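Local coordinates for ganglioside-induced differentiation-associated protein 2 (Homo sapiens, PDB 4UML) that is of unestablished biochemical function but carries in this fragment a macro domain, a fold that in many relatives binds ADP-ribose or its derivatives, at residues Thr70-Thr75 against Glu88-Leu93. Numbering follows the deposited sequence.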
# COMPACT_ATOMS: atom_id res chain seq x y z
N THR A 70 5.33 -8.30 6.09
CA THR A 70 5.66 -9.44 5.23
C THR A 70 6.06 -8.94 3.84
O THR A 70 7.07 -9.40 3.27
CB THR A 70 4.49 -10.44 5.11
OG1 THR A 70 3.96 -10.69 6.43
CG2 THR A 70 4.96 -11.78 4.45
N ALA A 71 5.26 -8.00 3.32
CA ALA A 71 5.55 -7.29 2.08
C ALA A 71 5.34 -5.79 2.25
O ALA A 71 4.43 -5.32 2.96
CB ALA A 71 4.66 -7.80 0.96
N ILE A 72 6.20 -5.03 1.60
CA ILE A 72 5.97 -3.62 1.38
C ILE A 72 5.74 -3.41 -0.11
O ILE A 72 6.12 -4.24 -0.96
CB ILE A 72 7.09 -2.70 1.93
CG1 ILE A 72 8.43 -2.98 1.24
CG2 ILE A 72 7.20 -2.83 3.43
CD1 ILE A 72 9.20 -1.72 1.06
N VAL A 73 5.06 -2.32 -0.41
CA VAL A 73 4.62 -2.01 -1.75
C VAL A 73 5.44 -0.85 -2.37
O VAL A 73 5.62 0.19 -1.77
CB VAL A 73 3.15 -1.62 -1.75
CG1 VAL A 73 2.69 -1.26 -3.15
CG2 VAL A 73 2.28 -2.74 -1.17
N ASN A 74 5.96 -1.12 -3.56
CA ASN A 74 6.67 -0.17 -4.37
C ASN A 74 5.72 0.25 -5.48
O ASN A 74 4.91 -0.54 -5.96
CB ASN A 74 7.93 -0.80 -4.96
CG ASN A 74 8.72 0.18 -5.84
OD1 ASN A 74 8.80 1.34 -5.53
ND2 ASN A 74 9.22 -0.29 -6.96
N THR A 75 5.73 1.54 -5.78
CA THR A 75 4.94 2.10 -6.86
C THR A 75 5.88 2.61 -7.94
O THR A 75 6.90 3.26 -7.62
CB THR A 75 3.93 3.14 -6.37
OG1 THR A 75 2.98 3.41 -7.40
CG2 THR A 75 4.58 4.45 -5.90
N GLU A 88 12.87 5.29 -4.55
CA GLU A 88 14.24 5.67 -4.20
C GLU A 88 14.67 5.00 -2.88
O GLU A 88 15.74 4.42 -2.80
CB GLU A 88 14.38 7.18 -4.10
CG GLU A 88 14.42 7.89 -5.44
CD GLU A 88 14.59 9.40 -5.28
OE1 GLU A 88 15.69 9.82 -4.86
OE2 GLU A 88 13.62 10.16 -5.58
N SER A 89 13.83 5.09 -1.85
CA SER A 89 14.17 4.44 -0.56
C SER A 89 14.21 2.95 -0.68
O SER A 89 15.14 2.31 -0.19
CB SER A 89 13.14 4.76 0.50
OG SER A 89 12.99 6.14 0.54
N ILE A 90 13.16 2.39 -1.28
CA ILE A 90 13.06 0.97 -1.40
C ILE A 90 14.30 0.42 -2.14
O ILE A 90 14.91 -0.53 -1.67
CB ILE A 90 11.76 0.55 -2.11
CG1 ILE A 90 10.51 0.86 -1.25
CG2 ILE A 90 11.83 -0.89 -2.48
CD1 ILE A 90 9.17 0.42 -1.86
N PHE A 91 14.67 0.99 -3.29
CA PHE A 91 15.82 0.42 -4.04
C PHE A 91 17.15 0.55 -3.27
O PHE A 91 17.99 -0.36 -3.25
CB PHE A 91 15.99 1.09 -5.41
CG PHE A 91 14.94 0.73 -6.42
CD1 PHE A 91 14.07 -0.33 -6.23
CD2 PHE A 91 14.86 1.43 -7.60
CE1 PHE A 91 13.12 -0.66 -7.18
CE2 PHE A 91 13.92 1.11 -8.56
CZ PHE A 91 13.06 0.06 -8.36
N MET A 92 17.32 1.68 -2.62
CA MET A 92 18.50 1.88 -1.86
C MET A 92 18.60 0.84 -0.73
O MET A 92 19.65 0.24 -0.52
CB MET A 92 18.47 3.28 -1.27
CG MET A 92 19.55 3.47 -0.23
SD MET A 92 19.70 5.19 0.21
CE MET A 92 20.51 5.81 -1.27
N LEU A 93 17.50 0.62 -0.01
CA LEU A 93 17.56 -0.27 1.16
C LEU A 93 17.54 -1.73 0.81
O LEU A 93 18.14 -2.55 1.52
CB LEU A 93 16.50 0.09 2.15
CG LEU A 93 16.75 1.46 2.75
CD1 LEU A 93 15.61 1.79 3.70
CD2 LEU A 93 18.10 1.48 3.47
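Strand 71-75 lies inside the mixed sheet of the macro domain, and helix 85-94 covers one face of it. The axes of strand 71-75 and helix 88-93 come within 9.2 Å, and their N-to-C directions are 120° apart.

The apolar part centres on Ile-90, which points from the helix toward the strand. Its CG1 lies anti to the carbonyl carbon and its CD1 anti to CA, so the methyl reaches out to the strand. There it meets the CD1 of Ile-72 tip to tip at 3.6 Å. Ile-72 holds CG1 in the crowded position between its backbone N and carbonyl carbon. With this rotamer its CD1 faces the helix and also lies 3.7 Å from the CG1 of Ile-90. The CD1 of Ile-90 also reaches the main chain, 3.6 Å from the carbonyl O of Val-73. The CB of Asn-74 is equally close to this methyl, at 3.6 Å. One methyl thus touches three successive strand residues. Ile-126 of the neighbouring strand 125-129 packs against both Ile-90 and Asn-74.

The polar part belongs to Asn-74. Its CG lies anti to the backbone N (chi1 180°), and its amide passes obliquely beside Ile-90. The ND2 sits 3.9 Å from the CE1 of Phe-91, with amide and ring planes 61° apart. This is a van der Waals contact. Both ends of the amide find hydrogen bonds outside the two segments: OD1 with the OG of Ser-87, ND2 with the ND1 of His-128.

An alanine here would remove the amide with both bonds and the ND2 neighbour of Phe-91, and would probably loosen the hold between the strand and the start of the helix.

Strand and helix are therefore joined directly by van der Waals contact, mostly of Ile-90, beside a buried amide that is satisfied at both ends.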